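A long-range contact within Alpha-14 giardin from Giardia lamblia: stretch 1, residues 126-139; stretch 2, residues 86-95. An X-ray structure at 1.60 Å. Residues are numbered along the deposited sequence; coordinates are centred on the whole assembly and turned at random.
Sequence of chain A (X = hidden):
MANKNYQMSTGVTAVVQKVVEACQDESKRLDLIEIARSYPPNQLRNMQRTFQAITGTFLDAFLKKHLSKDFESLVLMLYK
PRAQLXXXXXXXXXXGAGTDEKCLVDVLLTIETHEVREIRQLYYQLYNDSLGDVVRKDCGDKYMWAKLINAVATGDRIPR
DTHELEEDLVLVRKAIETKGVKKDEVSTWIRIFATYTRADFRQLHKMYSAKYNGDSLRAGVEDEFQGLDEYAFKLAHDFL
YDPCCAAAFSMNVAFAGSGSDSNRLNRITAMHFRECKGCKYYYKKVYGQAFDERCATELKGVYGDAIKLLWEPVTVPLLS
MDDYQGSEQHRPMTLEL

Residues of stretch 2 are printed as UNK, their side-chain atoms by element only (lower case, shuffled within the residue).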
# COMPACT_ATOMS: atom_id res chain seq x y z
N LEU A 126 -5.43 20.13 0.59
CA LEU A 126 -6.63 19.59 1.21
C LEU A 126 -6.78 19.97 2.67
O LEU A 126 -7.89 20.19 3.15
CB LEU A 126 -6.63 18.06 1.11
CG LEU A 126 -6.79 17.43 -0.28
CD1 LEU A 126 -6.56 15.95 -0.20
CD2 LEU A 126 -8.19 17.72 -0.84
N TYR A 127 -5.65 20.05 3.38
CA TYR A 127 -5.67 20.09 4.84
C TYR A 127 -4.98 21.29 5.48
O TYR A 127 -5.08 21.46 6.70
CB TYR A 127 -5.07 18.80 5.41
CG TYR A 127 -5.80 17.57 4.92
CD1 TYR A 127 -7.18 17.42 5.15
CD2 TYR A 127 -5.13 16.56 4.24
CE1 TYR A 127 -7.87 16.29 4.68
CE2 TYR A 127 -5.80 15.44 3.77
CZ TYR A 127 -7.17 15.31 4.00
OH TYR A 127 -7.84 14.20 3.54
N ASN A 128 -4.27 22.08 4.67
CA ASN A 128 -3.53 23.26 5.16
C ASN A 128 -2.42 22.87 6.14
O ASN A 128 -2.00 23.66 6.99
CB ASN A 128 -4.49 24.27 5.81
CG ASN A 128 -3.83 25.57 6.19
OD1 ASN A 128 -3.06 26.13 5.41
ND2 ASN A 128 -4.14 26.08 7.38
N ASP A 129 -1.95 21.63 6.00
CA ASP A 129 -0.90 21.08 6.84
C ASP A 129 0.18 20.51 5.96
O ASP A 129 -0.09 20.07 4.85
CB ASP A 129 -1.43 19.90 7.67
CG ASP A 129 -2.39 20.32 8.75
OD1 ASP A 129 -2.30 21.47 9.26
OD2 ASP A 129 -3.24 19.48 9.10
N SER A 130 1.40 20.48 6.49
CA SER A 130 2.51 19.80 5.82
C SER A 130 2.41 18.30 6.09
O SER A 130 2.28 17.89 7.23
CB SER A 130 3.83 20.31 6.37
OG SER A 130 4.89 19.38 6.18
N LEU A 131 2.47 17.50 5.04
CA LEU A 131 2.43 16.04 5.20
C LEU A 131 3.62 15.57 6.05
O LEU A 131 3.44 14.81 7.01
CB LEU A 131 2.43 15.40 3.81
CG LEU A 131 2.31 13.89 3.67
CD1 LEU A 131 1.94 13.57 2.23
CD2 LEU A 131 3.62 13.24 4.01
N GLY A 132 4.83 16.04 5.72
CA GLY A 132 6.02 15.66 6.48
C GLY A 132 5.88 16.02 7.94
O GLY A 132 6.23 15.25 8.83
N ASP A 133 5.35 17.21 8.21
CA ASP A 133 5.28 17.70 9.56
C ASP A 133 4.29 16.93 10.41
O ASP A 133 4.58 16.62 11.57
CB ASP A 133 4.91 19.18 9.56
CG ASP A 133 6.07 20.08 9.16
OD1 ASP A 133 7.25 19.63 9.07
OD2 ASP A 133 5.78 21.28 8.96
N VAL A 134 3.13 16.59 9.83
CA VAL A 134 2.11 15.84 10.56
C VAL A 134 2.65 14.45 10.91
O VAL A 134 2.47 13.96 12.02
CB VAL A 134 0.80 15.73 9.77
CG1 VAL A 134 -0.16 14.77 10.46
CG2 VAL A 134 0.16 17.11 9.65
N VAL A 135 3.34 13.83 9.96
CA VAL A 135 3.87 12.49 10.17
C VAL A 135 4.92 12.52 11.29
O VAL A 135 4.89 11.68 12.19
CB VAL A 135 4.45 11.89 8.87
CG1 VAL A 135 5.29 10.60 9.18
CG2 VAL A 135 3.31 11.59 7.88
N ARG A 136 5.84 13.48 11.23
CA ARG A 136 6.89 13.58 12.24
C ARG A 136 6.33 13.91 13.64
O ARG A 136 6.77 13.35 14.65
CB ARG A 136 7.93 14.60 11.82
CG ARG A 136 9.14 14.60 12.73
CD ARG A 136 10.18 15.59 12.26
NE ARG A 136 11.43 15.39 12.99
CZ ARG A 136 12.52 14.83 12.47
NH1 ARG A 136 12.54 14.41 11.21
NH2 ARG A 136 13.61 14.71 13.22
N LYS A 137 5.37 14.82 13.70
CA LYS A 137 4.76 15.20 14.98
C LYS A 137 4.10 14.01 15.67
O LYS A 137 4.23 13.82 16.89
CB LYS A 137 3.75 16.33 14.75
CG LYS A 137 2.96 16.75 15.98
CD LYS A 137 2.13 18.00 15.67
CE LYS A 137 0.85 17.65 14.93
NZ LYS A 137 -0.19 17.14 15.85
N ASP A 138 3.45 13.17 14.88
CA ASP A 138 2.70 12.04 15.41
C ASP A 138 3.58 10.83 15.69
O ASP A 138 3.32 10.10 16.65
CB ASP A 138 1.54 11.69 14.48
CG ASP A 138 0.51 12.81 14.40
OD1 ASP A 138 0.37 13.57 15.37
OD2 ASP A 138 -0.15 12.92 13.37
N CYS A 139 4.61 10.62 14.87
CA CYS A 139 5.41 9.39 14.98
C CYS A 139 6.72 9.57 15.74
O CYS A 139 7.34 8.59 16.16
CB CYS A 139 5.73 8.85 13.60
SG CYS A 139 4.28 8.34 12.69
N UNK A 86 -4.48 8.39 -1.08
CA UNK A 86 -3.28 8.39 -0.22
C UNK A 86 -3.33 9.50 0.83
O UNK A 86 -3.00 9.27 2.00
c UNK A 86 -2.00 8.51 -1.07
c UNK A 86 -1.80 7.41 -2.12
c UNK A 86 -1.67 6.04 -1.49
c UNK A 86 -0.59 7.69 -3.01
N UNK A 87 -3.74 10.70 0.41
CA UNK A 87 -3.84 11.82 1.35
C UNK A 87 -4.90 11.55 2.43
O UNK A 87 -4.68 11.81 3.60
c UNK A 87 -4.20 13.12 0.62
s UNK A 87 -2.85 13.75 -0.37
N UNK A 88 -6.05 11.04 2.00
CA UNK A 88 -7.12 10.74 2.95
C UNK A 88 -6.71 9.66 3.96
O UNK A 88 -7.07 9.74 5.14
c UNK A 88 -8.97 11.45 1.39
o UNK A 88 -10.70 9.91 0.91
o UNK A 88 -10.76 11.84 -0.14
c UNK A 88 -8.40 10.33 2.24
c UNK A 88 -10.24 11.04 0.67
N UNK A 89 -5.93 8.68 3.50
CA UNK A 89 -5.44 7.64 4.42
C UNK A 89 -4.47 8.22 5.46
O UNK A 89 -4.56 7.90 6.63
c UNK A 89 -4.89 4.70 1.91
c UNK A 89 -5.70 5.64 2.82
c UNK A 89 -6.64 4.83 3.70
c UNK A 89 -4.75 6.49 3.67
N UNK A 90 -3.56 9.08 5.02
CA UNK A 90 -2.63 9.74 5.95
C UNK A 90 -3.37 10.64 6.95
O UNK A 90 -3.09 10.61 8.14
c UNK A 90 0.17 10.33 3.38
c UNK A 90 -1.56 10.56 5.20
c UNK A 90 -0.77 11.45 6.15
c UNK A 90 -0.66 9.60 4.42
N UNK A 91 -4.34 11.40 6.46
CA UNK A 91 -5.20 12.21 7.32
C UNK A 91 -5.94 11.35 8.36
O UNK A 91 -5.94 11.68 9.56
n UNK A 91 -7.69 15.83 8.55
c UNK A 91 -7.20 13.79 7.27
c UNK A 91 -7.58 17.07 9.00
n UNK A 91 -6.44 17.73 8.92
n UNK A 91 -8.64 17.66 9.54
c UNK A 91 -6.61 15.04 7.93
c UNK A 91 -6.19 12.98 6.47
N UNK A 92 -6.56 10.27 7.90
CA UNK A 92 -7.28 9.34 8.78
C UNK A 92 -6.39 8.76 9.86
O UNK A 92 -6.82 8.53 11.00
N UNK A 93 -5.12 8.55 9.52
CA UNK A 93 -4.18 7.91 10.44
C UNK A 93 -3.61 8.89 11.46
O UNK A 93 -2.97 8.47 12.42
c UNK A 93 -3.04 7.25 9.66
N UNK A 94 -3.82 10.19 11.26
CA UNK A 94 -3.17 11.19 12.11
C UNK A 94 -4.13 12.14 12.80
O UNK A 94 -3.79 12.73 13.83
o UNK A 94 -2.80 12.66 10.21
c UNK A 94 -2.15 12.04 11.33
c UNK A 94 -0.96 11.19 10.85
N UNK A 95 -5.33 12.28 12.25
CA UNK A 95 -6.32 13.20 12.81
C UNK A 95 -6.73 12.74 14.22
O UNK A 95 -6.96 11.55 14.45
c UNK A 95 -9.40 10.06 12.64
c UNK A 95 -8.45 10.97 11.88
n UNK A 95 -9.52 8.72 11.99
c UNK A 95 -7.53 13.35 11.87
c UNK A 95 -8.74 12.44 12.14
O HOH W 1 -3.47 16.88 8.80

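Position 86 carries four carbons forked at the second, and its CB, the nearest side-chain atom, stays 7.2 Å from Leu131 CD1; the late fork identifies Leu86, buried but outside this contact. Position 87 has one carbon followed by a sulfur, which can only be Cys87. Its CB lies 3.8 Å from Leu126 CD1 and 4.2 Å from Tyr127 CE2, so the short side chain packs against two apolar surfaces.

Position 88 shows three carbons in a row, the third bearing two oxygens: a carboxylate on a two-carbon stem, hence Glu88. Its CA is 3.6 Å from Tyr127 OH, and no hydrogen bond links the two residues. Position 89 again has four carbons forked at the second, giving Leu89; its CB points away from stretch 1. Position 90 also has four carbons, but the fork is at the first and one arm is two carbons long, which separates Ile90 from leucine. Its CD1 meets Leu131 CD1 at 3.9 Å, and its CG2 is 4.4 Å from Val135 CG2.

At position 91, three carbons lead to a nitrogen and then to a carbon carrying two more nitrogens, the guanidinium of Arg91. Its CD sits 3.7 Å from the centroid of the Tyr127 ring and 14° off the ring normal, a CH-pi contact over the face. Position 92 has no side-chain atoms and is Gly92. Position 93 has a single carbon, so it is Ala93; its CB stays 7.4 Å from Asp138 OD2, the nearest side-chain atom of stretch 1.

Position 94 has one carbon carrying an oxygen and a carbon, the pattern of Thr94. Its OG1 donates to Ile90 O at 2.9 Å, turning the hydroxyl back onto its own helix, while Asp138 OD2 approaches its CB to 3.0 Å and Val134 CG1 its OG1 to 3.4 Å. Position 95 has four carbons in a row ending in nitrogen: Lys95, whose CB points away and whose NZ donates to Gly92 O at 2.9 Å.

The helix of stretch 2 and helix 131-139 run in broadly the same direction, 30° apart, with axes approaching to 10.6 Å. No direct hydrogen bond crosses between the stretches. Apolar packing around Cys87 and Ile90 is joined by the CH-pi contact of Arg91 CD with the face of the Tyr127 ring, and the same arginine reaches Asp129 through a long salt bridge, NH1 of Arg91 to OD2 of Asp129 at 3.7 Å. Water 1 closes that gap, accepting from Arg91 NH1 at 3.1 Å and donating to Asp129 OD2 at 2.6 Å.

Stretch 2, residues 86-95: LCELIRGATK
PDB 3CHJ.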